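Long-range contacts in insecticidal protein (Brevibacillus laterosporus, PDB 7ML9), which is probably a beta-pore-forming toxin of the aerolysin/epsilon-toxin class, active against the western corn rootworm: residues A[26-31]-A[258-263]; A[31-36]-A[81-86]; A[220-225]-A[266-271]. All blocks are in the same frame, centred on the assembly; numbering follows the deposited sequence.

Interaction 1: residues A[26-31]-A[258-263]; sequences TDVQER and RNFQPS. With NA (sodium ion), chain F.
At the head end of this elongated, epsilon-toxin-like protein, the N-terminal strand 25-27 runs straight into helix 28-48, and that junction packs on the phenylalanine of edge strand 260-263. Asp-27 sits at the N-cap: its OD1 takes the N-H of Glu-30 at 3.1 Å, the donor standing above the carboxylate plane. The Arg-31 N to Asp-27 O bond follows as the first helical turn. Phe-260 carries the apolar contact. Its CG is anti to the carbonyl carbon (chi1 -68°), which extends the ring toward the helix, and the tip atom CZ comes to 3.7 Å from Arg-31 CB. Thr-26 CG2 meets the same CZ at 4.2 Å, methyl to ring tip, while Val-28 CG1 lies 4.4 Å from Phe-260 CE2; all three approach the ring obliquely. Leu-246 of helix 242-252 and Val-269 also pack on this phenylalanine. Beside it, Asn-259 and Thr-26 reach tip to tip. Asn-259 ND2 donates to Thr-26 OG1 at 3.3 Å, a long and rather bent bond (137° at the hydrogen), with OG1 tilted from the amide plane. ND2 also donates to Lys-270 O, so the amide bridges the N-terminal strand and strand 266-289. Arg-31 leaves the ring after its CB, folding at chi2 and chi3 so that NH2 reaches Asp-256 O. Glu-30 takes no part in this packing; its OE1 binds the sodium ion at 3.0 Å and also accepts from Arg-37 NH1. The junction is therefore held mainly by apolar packing, with one weakly directed hydrogen bond at its border and its charged groups directed elsewhere.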
ATOM      1  N   THR A  26       1.638 -10.405  12.227  1.00 23.01           N
ATOM      2  CA  THR A  26       0.930 -11.659  12.427  1.00 23.16           C
ATOM      3  C   THR A  26       1.884 -12.783  12.056  1.00 21.21           C
ATOM      4  O   THR A  26       2.365 -12.841  10.917  1.00 19.58           O
ATOM      5  CB  THR A  26      -0.336 -11.728  11.581  1.00 22.82           C
ATOM      6  OG1 THR A  26      -1.241 -10.697  11.999  1.00 22.81           O
ATOM      7  CG2 THR A  26      -1.004 -13.103  11.727  1.00 22.39           C
ATOM      8  N   ASP A  27       2.186 -13.648  13.022  1.00 18.47           N
ATOM      9  CA  ASP A  27       2.987 -14.847  12.762  1.00 17.13           C
ATOM     10  C   ASP A  27       2.027 -15.883  12.208  1.00 20.24           C
ATOM     11  O   ASP A  27       1.336 -16.572  12.964  1.00 18.88           O
ATOM     12  CB  ASP A  27       3.679 -15.311  14.043  1.00 19.89           C
ATOM     13  CG  ASP A  27       4.569 -16.542  13.836  1.00 19.74           C
ATOM     14  OD1 ASP A  27       4.356 -17.331  12.894  1.00 24.27           O
ATOM     15  OD2 ASP A  27       5.485 -16.727  14.652  1.00 28.97           O
ATOM     16  N   VAL A  28       1.969 -15.982  10.880  1.00 15.04           N
ATOM     17  CA  VAL A  28       0.909 -16.739  10.233  1.00 16.54           C
ATOM     18  C   VAL A  28       0.991 -18.224  10.596  1.00 20.56           C
ATOM     19  O   VAL A  28      -0.025 -18.859  10.907  1.00 14.75           O
ATOM     20  CB  VAL A  28       0.956 -16.513   8.713  1.00 19.69           C
ATOM     21  CG1 VAL A  28      -0.034 -17.440   8.007  1.00 19.98           C
ATOM     22  CG2 VAL A  28       0.644 -15.015   8.391  1.00 19.91           C
ATOM     23  N   GLN A  29       2.195 -18.802  10.564  1.00 17.80           N
ATOM     24  CA  GLN A  29       2.311 -20.225  10.891  1.00 21.83           C
ATOM     25  C   GLN A  29       1.880 -20.512  12.327  1.00 18.80           C
ATOM     26  O   GLN A  29       1.172 -21.497  12.584  1.00 16.49           O
ATOM     27  CB  GLN A  29       3.739 -20.699  10.658  1.00 21.65           C
ATOM     28  CG  GLN A  29       4.076 -20.851   9.195  1.00 20.48           C
ATOM     29  CD  GLN A  29       5.538 -21.156   9.001  1.00 28.87           C
ATOM     30  OE1 GLN A  29       6.367 -20.254   8.871  1.00 32.67           O
ATOM     31  NE2 GLN A  29       5.866 -22.437   9.005  1.00 29.73           N
ATOM     32  N   GLU A  30       2.296 -19.669  13.279  1.00 16.92           N
ATOM     33  CA  GLU A  30       1.903 -19.889  14.665  1.00 21.22           C
ATOM     34  C   GLU A  30       0.402 -19.713  14.853  1.00 20.75           C
ATOM     35  O   GLU A  30      -0.221 -20.460  15.622  1.00 18.33           O
ATOM     36  CB  GLU A  30       2.679 -18.968  15.604  1.00 23.08           C
ATOM     37  CG  GLU A  30       2.285 -19.143  17.074  1.00 25.22           C
ATOM     38  CD  GLU A  30       2.513 -20.577  17.604  1.00 32.74           C
ATOM     39  OE1 GLU A  30       1.820 -20.972  18.573  1.00 29.58           O
ATOM     40  OE2 GLU A  30       3.385 -21.308  17.069  1.00 24.29           O
ATOM     41  N   ARG A  31      -0.215 -18.763  14.136  1.00 16.48           N
ATOM     42  CA  ARG A  31      -1.667 -18.620  14.245  1.00 15.93           C
ATOM     43  C   ARG A  31      -2.402 -19.814  13.644  1.00 16.62           C
ATOM     44  O   ARG A  31      -3.468 -20.198  14.153  1.00 15.17           O
ATOM     45  CB  ARG A  31      -2.136 -17.310  13.594  1.00 17.58           C
ATOM     46  CG  ARG A  31      -1.692 -16.050  14.332  1.00 14.64           C
ATOM     47  CD  ARG A  31      -2.063 -16.025  15.825  1.00 21.91           C
ATOM     48  NE  ARG A  31      -3.514 -16.009  16.040  1.00 24.63           N
ATOM     49  CZ  ARG A  31      -4.108 -16.434  17.156  1.00 28.77           C
ATOM     50  NH1 ARG A  31      -3.378 -16.904  18.168  1.00 29.07           N
ATOM     51  NH2 ARG A  31      -5.433 -16.382  17.270  1.00 26.58           N
ATOM     52  N   ARG A 258      -9.478 -12.591  13.186  1.00 18.30           N
ATOM     53  CA  ARG A 258     -10.218 -11.527  12.507  1.00 22.55           C
ATOM     54  C   ARG A 258      -9.615 -11.165  11.153  1.00 19.77           C
ATOM     55  O   ARG A 258     -10.330 -10.692  10.267  1.00 23.51           O
ATOM     56  CB  ARG A 258     -10.283 -10.287  13.397  1.00 23.74           C
ATOM     57  CG  ARG A 258     -11.472 -10.305  14.350  1.00 40.74           C
ATOM     58  CD  ARG A 258     -11.521  -9.051  15.212  1.00 58.24           C
ATOM     59  NE  ARG A 258     -10.709  -9.207  16.414  1.00 50.80           N
ATOM     60  CZ  ARG A 258     -10.128  -8.205  17.064  1.00 54.55           C
ATOM     61  NH1 ARG A 258     -10.276  -6.955  16.641  1.00 54.53           N
ATOM     62  NH2 ARG A 258      -9.403  -8.455  18.146  1.00 49.13           N
ATOM     63  N   ASN A 259      -8.316 -11.371  10.958  1.00 22.55           N
ATOM     64  CA  ASN A 259      -7.689 -11.024   9.689  0.59 23.28           C
ATOM     65  C   ASN A 259      -7.448 -12.246   8.808  1.00 20.61           C
ATOM     66  O   ASN A 259      -6.600 -12.200   7.911  1.00 19.13           O
ATOM     67  CB  ASN A 259      -6.390 -10.239   9.921  0.59 25.20           C
ATOM     68  CG  ASN A 259      -5.324 -11.037  10.651  0.59 23.66           C
ATOM     69  OD1 ASN A 259      -5.621 -11.839  11.529  0.59 25.81           O
ATOM     70  ND2 ASN A 259      -4.060 -10.797  10.294  0.59 22.22           N
ATOM     71  N   PHE A 260      -8.200 -13.328   9.030  1.00 18.59           N
ATOM     72  CA  PHE A 260      -8.164 -14.519   8.199  1.00 15.21           C
ATOM     73  C   PHE A 260      -9.533 -14.718   7.571  1.00 16.72           C
ATOM     74  O   PHE A 260     -10.563 -14.408   8.177  1.00 19.08           O
ATOM     75  CB  PHE A 260      -7.816 -15.791   9.001  1.00 14.62           C
ATOM     76  CG  PHE A 260      -6.399 -15.835   9.526  1.00 15.62           C
ATOM     77  CD1 PHE A 260      -6.013 -15.024  10.578  1.00 22.53           C
ATOM     78  CD2 PHE A 260      -5.469 -16.716   8.985  1.00 18.39           C
ATOM     79  CE1 PHE A 260      -4.715 -15.076  11.077  1.00 20.94           C
ATOM     80  CE2 PHE A 260      -4.167 -16.780   9.489  1.00 18.52           C
ATOM     81  CZ  PHE A 260      -3.796 -15.952  10.525  1.00 16.59           C
ATOM     82  N   GLN A 261      -9.535 -15.271   6.363  1.00 15.85           N
ATOM     83  CA  GLN A 261     -10.749 -15.534   5.635  1.00 17.90           C
ATOM     84  C   GLN A 261     -10.590 -16.876   4.933  1.00 18.53           C
ATOM     85  O   GLN A 261      -9.554 -17.107   4.287  1.00 18.01           O
ATOM     86  CB  GLN A 261     -10.970 -14.413   4.614  1.00 22.17           C
ATOM     87  CG  GLN A 261     -12.248 -14.434   3.845  1.00 33.61           C
ATOM     88  CD  GLN A 261     -12.298 -13.229   2.903  1.00 40.27           C
ATOM     89  OE1 GLN A 261     -12.399 -12.088   3.350  1.00 40.22           O
ATOM     90  NE2 GLN A 261     -12.194 -13.481   1.612  1.00 33.80           N
ATOM     91  N   PRO A 262     -11.575 -17.772   5.012  1.00 17.54           N
ATOM     92  CA  PRO A 262     -11.460 -19.036   4.277  1.00 18.78           C
ATOM     93  C   PRO A 262     -11.575 -18.822   2.777  1.00 22.95           C
ATOM     94  O   PRO A 262     -12.265 -17.917   2.299  1.00 23.05           O
ATOM     95  CB  PRO A 262     -12.628 -19.880   4.808  1.00 21.67           C
ATOM     96  CG  PRO A 262     -13.595 -18.906   5.375  1.00 24.74           C
ATOM     97  CD  PRO A 262     -12.793 -17.705   5.840  1.00 19.76           C
ATOM     98  N   SER A 263     -10.894 -19.686   2.031  1.00 17.06           N
ATOM     99  CA  SER A 263     -10.952 -19.632   0.572  1.00 23.24           C
ATOM    100  C   SER A 263     -10.828 -21.076   0.085  1.00 21.85           C
ATOM    101  O   SER A 263      -9.751 -21.536  -0.306  1.00 20.71           O
ATOM    102  CB  SER A 263      -9.860 -18.732  -0.009  1.00 24.66           C
ATOM    103  OG  SER A 263      -9.875 -18.760  -1.426  1.00 26.33           O
TER
HETATM  104 NA    NA F 405       0.024 -19.111  20.016  1.00 28.58          NA

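Interaction 2: residues A[31-36]-A[81-86]; sequences RLRDLA and RRISQY
Helix 28-48 packs here against the short 3-10 turn and strand 83-84 that lead into the long strand 86-115, a helix-on-sheet contact in the head of an aerolysin-type toxin, with no hydrogen bond between the segments. Ile-83 is the wedge: its CD1 comes to 3.5 Å from Leu-32 O and 3.8 Å from Leu-32 CB, while CG1 lies near Arg-33 N. Alongside, the aliphatic stem of Arg-33 crosses that of Arg-82 obliquely, Arg-33 CG lying 3.9 Å from Arg-82 CB. One turn further on, Ala-36 CB rests 4.0 Å from Arg-82 CD.

The second shell fixes these groups. Arg-82 bends at chi2 (-72°), and its guanidinium forms salt bridges with Glu-40 and Asp-56 and a hydrogen bond to Trp-228 O, so its positive charge is probably balanced by the two carboxylates. Ile-242 of helix 242-252 packs on both Leu-32 and Ile-83. Past the corner at Gln-85, Tyr-86 turns back to the helix, CG anti to the backbone N (chi1 171°), and its OH is hydrogen-bonded to Leu-148 O. The ring lies crosswise to Leu-32, whose CD1 touches its edge 3.9 Å from Tyr-86 CE1.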
ATOM      1  N   ARG A  31      -0.215 -18.763  14.136  1.00 16.48           N
ATOM      2  CA  ARG A  31      -1.667 -18.620  14.245  1.00 15.93           C
ATOM      3  C   ARG A  31      -2.402 -19.814  13.644  1.00 16.62           C
ATOM      4  O   ARG A  31      -3.468 -20.198  14.153  1.00 15.17           O
ATOM      5  CB  ARG A  31      -2.136 -17.310  13.594  1.00 17.58           C
ATOM      6  CG  ARG A  31      -1.692 -16.050  14.332  1.00 14.64           C
ATOM      7  CD  ARG A  31      -2.063 -16.025  15.825  1.00 21.91           C
ATOM      8  NE  ARG A  31      -3.514 -16.009  16.040  1.00 24.63           N
ATOM      9  CZ  ARG A  31      -4.108 -16.434  17.156  1.00 28.77           C
ATOM     10  NH1 ARG A  31      -3.378 -16.904  18.168  1.00 29.07           N
ATOM     11  NH2 ARG A  31      -5.433 -16.382  17.270  1.00 26.58           N
ATOM     12  N   LEU A  32      -1.868 -20.415  12.574  1.00 13.97           N
ATOM     13  CA  LEU A  32      -2.475 -21.638  12.044  1.00 14.81           C
ATOM     14  C   LEU A  32      -2.319 -22.797  13.020  1.00 17.32           C
ATOM     15  O   LEU A  32      -3.200 -23.663  13.106  1.00 13.59           O
ATOM     16  CB  LEU A  32      -1.870 -22.007  10.687  1.00 11.59           C
ATOM     17  CG  LEU A  32      -2.213 -21.011   9.556  1.00 15.08           C
ATOM     18  CD1 LEU A  32      -1.520 -21.392   8.271  1.00 15.92           C
ATOM     19  CD2 LEU A  32      -3.726 -20.954   9.329  1.00 18.52           C
ATOM     20  N   ARG A  33      -1.199 -22.846  13.743  1.00 14.39           N
ATOM     21  CA  ARG A  33      -1.057 -23.847  14.798  1.00 20.07           C
ATOM     22  C   ARG A  33      -2.075 -23.622  15.910  1.00 19.49           C
ATOM     23  O   ARG A  33      -2.638 -24.587  16.451  1.00 17.77           O
ATOM     24  CB  ARG A  33       0.355 -23.822  15.366  1.00 18.76           C
ATOM     25  CG  ARG A  33       1.451 -24.305  14.399  1.00 16.19           C
ATOM     26  CD  ARG A  33       2.795 -24.150  15.103  1.00 17.56           C
ATOM     27  NE  ARG A  33       3.903 -24.314  14.163  1.00 22.88           N
ATOM     28  CZ  ARG A  33       5.182 -24.324  14.514  1.00 30.30           C
ATOM     29  NH1 ARG A  33       5.526 -24.187  15.789  1.00 25.51           N
ATOM     30  NH2 ARG A  33       6.121 -24.476  13.586  1.00 32.20           N
ATOM     31  N   ASP A  34      -2.332 -22.361  16.270  1.00 16.21           N
ATOM     32  CA  ASP A  34      -3.357 -22.089  17.273  0.55 20.41           C
ATOM     33  C   ASP A  34      -4.742 -22.425  16.739  1.00 19.17           C
ATOM     34  O   ASP A  34      -5.602 -22.889  17.497  1.00 18.50           O
ATOM     35  CB  ASP A  34      -3.303 -20.633  17.737  0.55 22.15           C
ATOM     36  CG  ASP A  34      -4.341 -20.328  18.814  0.55 23.33           C
ATOM     37  OD1 ASP A  34      -4.085 -20.612  20.006  0.55 19.79           O
ATOM     38  OD2 ASP A  34      -5.427 -19.822  18.465  0.55 19.53           O
ATOM     39  N   LEU A  35      -4.971 -22.206  15.440  1.00 13.40           N
ATOM     40  CA  LEU A  35      -6.228 -22.628  14.827  1.00 17.37           C
ATOM     41  C   LEU A  35      -6.482 -24.123  15.056  1.00 18.86           C
ATOM     42  O   LEU A  35      -7.603 -24.532  15.397  1.00 16.68           O
ATOM     43  CB  LEU A  35      -6.203 -22.313  13.330  1.00 15.24           C
ATOM     44  CG  LEU A  35      -7.439 -22.670  12.514  1.00 18.83           C
ATOM     45  CD1 LEU A  35      -8.604 -21.803  12.985  1.00 16.54           C
ATOM     46  CD2 LEU A  35      -7.161 -22.463  11.001  1.00 16.03           C
ATOM     47  N   ALA A  36      -5.453 -24.959  14.841  1.00 12.21           N
ATOM     48  CA  ALA A  36      -5.610 -26.395  15.111  1.00 16.66           C
ATOM     49  C   ALA A  36      -5.907 -26.651  16.587  1.00 13.18           C
ATOM     50  O   ALA A  36      -6.785 -27.458  16.920  1.00 16.76           O
ATOM     51  CB  ALA A  36      -4.362 -27.176  14.666  1.00 14.67           C
ATOM     52  N   ARG A  81       4.192 -29.927  14.253  1.00 15.22           N
ATOM     53  CA  ARG A  81       3.323 -30.900  13.599  1.00 15.18           C
ATOM     54  C   ARG A  81       1.832 -30.578  13.719  1.00 13.39           C
ATOM     55  O   ARG A  81       1.014 -31.377  13.247  1.00 16.30           O
ATOM     56  CB  ARG A  81       3.607 -32.304  14.134  1.00 15.65           C
ATOM     57  CG  ARG A  81       4.918 -32.860  13.526  1.00 21.11           C
ATOM     58  CD  ARG A  81       5.314 -34.192  14.084  1.00 18.21           C
ATOM     59  NE  ARG A  81       4.462 -35.310  13.695  1.00 19.61           N
ATOM     60  CZ  ARG A  81       4.569 -36.030  12.578  1.00 22.66           C
ATOM     61  NH1 ARG A  81       3.758 -37.062  12.381  1.00 19.01           N
ATOM     62  NH2 ARG A  81       5.467 -35.732  11.645  1.00 15.93           N
ATOM     63  N   ARG A  82       1.460 -29.423  14.276  1.00 16.64           N
ATOM     64  CA  ARG A  82       0.067 -28.979  14.186  1.00 15.20           C
ATOM     65  C   ARG A  82      -0.335 -28.641  12.757  1.00 17.13           C
ATOM     66  O   ARG A  82      -1.533 -28.635  12.440  1.00 14.86           O
ATOM     67  CB  ARG A  82      -0.149 -27.753  15.075  1.00 16.18           C
ATOM     68  CG  ARG A  82      -0.146 -28.013  16.566  1.00 16.07           C
ATOM     69  CD  ARG A  82      -1.426 -28.760  16.959  1.00 15.95           C
ATOM     70  NE  ARG A  82      -1.527 -28.952  18.405  1.00 16.39           N
ATOM     71  CZ  ARG A  82      -2.500 -29.651  18.983  1.00 18.24           C
ATOM     72  NH1 ARG A  82      -3.442 -30.225  18.235  1.00 15.42           N
ATOM     73  NH2 ARG A  82      -2.541 -29.770  20.303  1.00 20.46           N
ATOM     74  N   ILE A  83       0.625 -28.326  11.885  1.00 15.81           N
ATOM     75  CA  ILE A  83       0.332 -27.963  10.502  1.00 13.27           C
ATOM     76  C   ILE A  83       1.272 -28.710   9.565  1.00 14.55           C
ATOM     77  O   ILE A  83       2.474 -28.796   9.819  1.00 16.65           O
ATOM     78  CB  ILE A  83       0.464 -26.441  10.279  1.00 21.00           C
ATOM     79  CG1 ILE A  83      -0.573 -25.690  11.129  1.00 17.91           C
ATOM     80  CG2 ILE A  83       0.287 -26.112   8.797  1.00 14.85           C
ATOM     81  CD1 ILE A  83      -1.990 -25.845  10.609  1.00 14.39           C
ATOM     82  N   SER A  84       0.733 -29.260   8.493  1.00 14.92           N
ATOM     83  CA  SER A  84       1.572 -29.843   7.459  1.00 20.45           C
ATOM     84  C   SER A  84       1.137 -29.272   6.126  1.00 16.58           C
ATOM     85  O   SER A  84       0.043 -28.722   5.999  1.00 15.53           O
ATOM     86  CB  SER A  84       1.496 -31.381   7.442  1.00 18.13           C
ATOM     87  OG  SER A  84       0.218 -31.815   6.991  1.00 22.62           O
ATOM     88  N   GLN A  85       2.014 -29.418   5.128  1.00 17.11           N
ATOM     89  CA  GLN A  85       1.781 -28.919   3.780  1.00 18.53           C
ATOM     90  C   GLN A  85       1.551 -27.408   3.769  1.00 14.54           C
ATOM     91  O   GLN A  85       0.775 -26.898   2.957  1.00 18.02           O
ATOM     92  CB  GLN A  85       0.612 -29.640   3.104  1.00 22.44           C
ATOM     93  CG  GLN A  85       0.935 -31.047   2.627  1.00 30.99           C
ATOM     94  CD  GLN A  85      -0.315 -31.823   2.268  1.00 44.37           C
ATOM     95  OE1 GLN A  85      -1.087 -31.413   1.396  1.00 51.29           O
ATOM     96  NE2 GLN A  85      -0.527 -32.947   2.937  1.00 53.75           N
ATOM     97  N   TYR A  86       2.221 -26.694   4.668  1.00 16.51           N
ATOM     98  CA  TYR A  86       2.089 -25.240   4.715  1.00 20.18           C
ATOM     99  C   TYR A  86       2.751 -24.634   3.483  1.00 21.13           C
ATOM    100  O   TYR A  86       3.882 -24.986   3.144  1.00 18.58           O
ATOM    101  CB  TYR A  86       2.723 -24.691   5.990  1.00 17.78           C
ATOM    102  CG  TYR A  86       2.811 -23.178   5.997  1.00 20.09           C
ATOM    103  CD1 TYR A  86       1.697 -22.402   6.281  1.00 20.73           C
ATOM    104  CD2 TYR A  86       4.001 -22.525   5.687  1.00 21.69           C
ATOM    105  CE1 TYR A  86       1.769 -20.999   6.264  1.00 22.55           C
ATOM    106  CE2 TYR A  86       4.080 -21.132   5.660  1.00 20.91           C
ATOM    107  CZ  TYR A  86       2.967 -20.377   5.956  1.00 20.82           C
ATOM    108  OH  TYR A  86       3.038 -18.993   5.944  1.00 21.06           O
TER

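Interaction 3: residues A[220-225]-A[266-271]; sequences YANVGG and DVIVKG
Four backbone hydrogen bonds join strands 201-229 and 266-289 in this antiparallel pairing, two for each hydrogen-bonded pair. Ala-221 N donates to Val-269 O at 3.0 Å, and Val-269 N returns the bond to Ala-221 O. One pair along, Val-223 N gives to Val-267 O at 2.9 Å, almost straight at 172°, and Val-267 N gives to Val-223 O. Three of these N-H groups approach nearly along the C=O axis; the bond to Val-269 O lies in the carbonyl plane. Between the bonded pairs, Ile-268 CA-H adds a contact to Ala-221 O.

The buried face holds Ala-221, Val-223, Val-267 and Val-269. Its tightest point is Val-223 CG2 against Val-267 CG2 at 3.4 Å, closer than usual van der Waals contact, both methyls occupying the crowded position between backbone N and carbonyl carbon. On the other face, Tyr-220 lies alongside Lys-270, ring CE1 3.6 Å from Lys-270 CG, and stacks with Trp-92.

The polar groups gather at Asp-266. Water 1 accepts from Asn-222 ND2 and donates to Asp-266 OD2 at 2.6 Å; water 2 likewise links Gly-225 N to Asp-266 OD1. Asn-222 OD1 faces Asp-266 CB but takes its hydrogen bond from Asn-89 ND2, which also bonds weakly to Asp-266 OD1. That OD1 closes to 3.4 Å on Gly-224 CA, an approach the bare glycine allows. Regular pairing of long, antiparallel strands, one face apolar beneath a helix, is in keeping with the elongated beta architecture of aerolysin-type pore-forming toxins.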
ATOM      1  N   TYR A 220      -2.271  -9.107   1.109  1.00 18.47           N
ATOM      2  CA  TYR A 220      -2.994 -10.379   1.177  1.00 19.44           C
ATOM      3  C   TYR A 220      -2.046 -11.517   0.851  1.00 24.49           C
ATOM      4  O   TYR A 220      -1.211 -11.406  -0.051  1.00 18.52           O
ATOM      5  CB  TYR A 220      -4.177 -10.446   0.186  1.00 21.01           C
ATOM      6  CG  TYR A 220      -5.294  -9.469   0.445  1.00 25.05           C
ATOM      7  CD1 TYR A 220      -6.171  -9.648   1.501  1.00 20.58           C
ATOM      8  CD2 TYR A 220      -5.480  -8.359  -0.378  1.00 27.13           C
ATOM      9  CE1 TYR A 220      -7.207  -8.764   1.736  1.00 24.66           C
ATOM     10  CE2 TYR A 220      -6.512  -7.467  -0.148  1.00 25.01           C
ATOM     11  CZ  TYR A 220      -7.373  -7.673   0.907  1.00 29.62           C
ATOM     12  OH  TYR A 220      -8.394  -6.782   1.147  1.00 31.92           O
ATOM     13  N   ALA A 221      -2.173 -12.623   1.569  1.00 20.09           N
ATOM     14  CA  ALA A 221      -1.488 -13.841   1.167  1.00 16.12           C
ATOM     15  C   ALA A 221      -2.486 -14.985   1.238  1.00 22.74           C
ATOM     16  O   ALA A 221      -3.265 -15.076   2.196  1.00 19.88           O
ATOM     17  CB  ALA A 221      -0.265 -14.106   2.055  1.00 21.91           C
ATOM     18  N   ASN A 222      -2.485 -15.829   0.216  1.00 19.35           N
ATOM     19  CA  ASN A 222      -3.280 -17.048   0.194  1.00 19.13           C
ATOM     20  C   ASN A 222      -2.351 -18.181   0.601  1.00 19.99           C
ATOM     21  O   ASN A 222      -1.327 -18.407  -0.058  1.00 21.32           O
ATOM     22  CB  ASN A 222      -3.871 -17.275  -1.199  1.00 18.68           C
ATOM     23  CG  ASN A 222      -4.720 -18.538  -1.292  1.00 23.84           C
ATOM     24  OD1 ASN A 222      -4.268 -19.642  -0.984  1.00 23.49           O
ATOM     25  ND2 ASN A 222      -5.953 -18.376  -1.748  1.00 24.94           N
ATOM     26  N   VAL A 223      -2.679 -18.867   1.701  1.00 19.65           N
ATOM     27  CA  VAL A 223      -1.805 -19.906   2.237  1.00 16.82           C
ATOM     28  C   VAL A 223      -2.583 -21.208   2.388  1.00 18.17           C
ATOM     29  O   VAL A 223      -3.785 -21.211   2.675  1.00 17.58           O
ATOM     30  CB  VAL A 223      -1.156 -19.500   3.583  1.00 17.78           C
ATOM     31  CG1 VAL A 223      -0.491 -18.125   3.481  1.00 20.57           C
ATOM     32  CG2 VAL A 223      -2.169 -19.481   4.681  1.00 18.56           C
ATOM     33  N   GLY A 224      -1.877 -22.324   2.195  1.00 15.13           N
ATOM     34  CA  GLY A 224      -2.462 -23.644   2.279  1.00 20.00           C
ATOM     35  C   GLY A 224      -1.881 -24.421   3.451  1.00 17.99           C
ATOM     36  O   GLY A 224      -0.890 -24.022   4.060  1.00 16.27           O
ATOM     37  N   GLY A 225      -2.545 -25.520   3.795  1.00 16.58           N
ATOM     38  CA  GLY A 225      -2.073 -26.322   4.910  1.00 17.23           C
ATOM     39  C   GLY A 225      -3.142 -27.257   5.431  1.00 17.48           C
ATOM     40  O   GLY A 225      -4.319 -27.164   5.070  1.00 16.30           O
ATOM     41  N   ASP A 266      -7.930 -23.317   1.351  1.00 19.45           N
ATOM     42  CA  ASP A 266      -6.891 -22.402   1.799  1.00 18.89           C
ATOM     43  C   ASP A 266      -7.497 -21.327   2.699  1.00 18.15           C
ATOM     44  O   ASP A 266      -8.710 -21.280   2.937  1.00 17.89           O
ATOM     45  CB  ASP A 266      -6.180 -21.753   0.596  1.00 19.55           C
ATOM     46  CG  ASP A 266      -5.721 -22.774  -0.440  1.00 28.44           C
ATOM     47  OD1 ASP A 266      -4.889 -23.655  -0.099  1.00 27.46           O
ATOM     48  OD2 ASP A 266      -6.202 -22.702  -1.599  1.00 30.51           O
ATOM     49  N   VAL A 267      -6.635 -20.449   3.208  1.00 15.64           N
ATOM     50  CA  VAL A 267      -7.085 -19.259   3.913  1.00 13.20           C
ATOM     51  C   VAL A 267      -6.351 -18.058   3.321  1.00 18.33           C
ATOM     52  O   VAL A 267      -5.221 -18.165   2.829  1.00 18.22           O
ATOM     53  CB  VAL A 267      -6.862 -19.322   5.447  1.00 16.47           C
ATOM     54  CG1 VAL A 267      -7.428 -20.646   6.075  1.00 14.10           C
ATOM     55  CG2 VAL A 267      -5.427 -19.178   5.757  1.00 23.05           C
ATOM     56  N   ILE A 268      -7.010 -16.909   3.363  1.00 17.02           N
ATOM     57  CA  ILE A 268      -6.402 -15.637   2.972  1.00 19.63           C
ATOM     58  C   ILE A 268      -6.151 -14.839   4.240  1.00 15.60           C
ATOM     59  O   ILE A 268      -7.061 -14.663   5.059  1.00 17.46           O
ATOM     60  CB  ILE A 268      -7.302 -14.861   1.995  1.00 18.37           C
ATOM     61  CG1 ILE A 268      -7.485 -15.648   0.705  1.00 22.51           C
ATOM     62  CG2 ILE A 268      -6.726 -13.467   1.717  1.00 20.25           C
ATOM     63  CD1 ILE A 268      -8.606 -15.115  -0.166  1.00 20.54           C
ATOM     64  N   VAL A 269      -4.920 -14.368   4.416  1.00 13.54           N
ATOM     65  CA  VAL A 269      -4.558 -13.572   5.579  1.00 14.09           C
ATOM     66  C   VAL A 269      -4.262 -12.149   5.110  1.00 18.16           C
ATOM     67  O   VAL A 269      -3.693 -11.952   4.035  1.00 17.14           O
ATOM     68  CB  VAL A 269      -3.371 -14.193   6.344  1.00 16.86           C
ATOM     69  CG1 VAL A 269      -2.104 -14.246   5.505  1.00 21.57           C
ATOM     70  CG2 VAL A 269      -3.138 -13.454   7.646  1.00 19.13           C
ATOM     71  N   LYS A 270      -4.667 -11.163   5.906  1.00 18.36           N
ATOM     72  CA  LYS A 270      -4.627  -9.761   5.496  1.00 20.31           C
ATOM     73  C   LYS A 270      -3.698  -8.976   6.402  1.00 17.61           C
ATOM     74  O   LYS A 270      -3.769  -9.107   7.628  1.00 18.83           O
ATOM     75  CB  LYS A 270      -6.021  -9.136   5.527  1.00 20.90           C
ATOM     76  CG  LYS A 270      -6.068  -7.712   4.967  1.00 26.32           C
ATOM     77  CD  LYS A 270      -7.395  -7.030   5.269  1.00 32.22           C
ATOM     78  CE  LYS A 270      -7.243  -6.058   6.431  1.00 45.27           C
ATOM     79  NZ  LYS A 270      -6.479  -4.835   6.044  1.00 60.01           N
ATOM     80  N   GLY A 271      -2.821  -8.168   5.792  1.00 16.57           N
ATOM     81  CA  GLY A 271      -2.047  -7.162   6.494  1.00 15.06           C
ATOM     82  C   GLY A 271      -2.302  -5.787   5.888  1.00 15.64           C
ATOM     83  O   GLY A 271      -3.254  -5.621   5.110  1.00 14.81           O
TER
HETATM   84  O   HOH W   1      -7.749 -20.810  -2.540  1.00 30.12           O
HETATM   85  O   HOH W   2      -5.038 -25.785   2.056  1.00 21.72           O

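In the fold
From the N terminus, strand 25-27 and the start of helix 28-48 enter interaction 1, which closes only when the chain arrives at 258-263, more than 220 residues later. Interaction 2 opens at the shared Arg-31 and closes early, at 81-86, wholly within that large loop. Interaction 3 starts after it, at 220-225, and ends at 266-271, beyond 258-263, so it crosses interaction 1. Strands 260-263 and 266-289 are sheet neighbours, which couples interactions 1 and 3 by backbone hydrogen bonds. Leu-32 CD2 touches Phe-260, while Leu-32 CD1 and Tyr-86 pack on Val-223. Interactions 1 and 2 tie helix 28-48 to strands 260-263 and 83-84; interaction 3 joins strands 201-229 and 266-289 beside them.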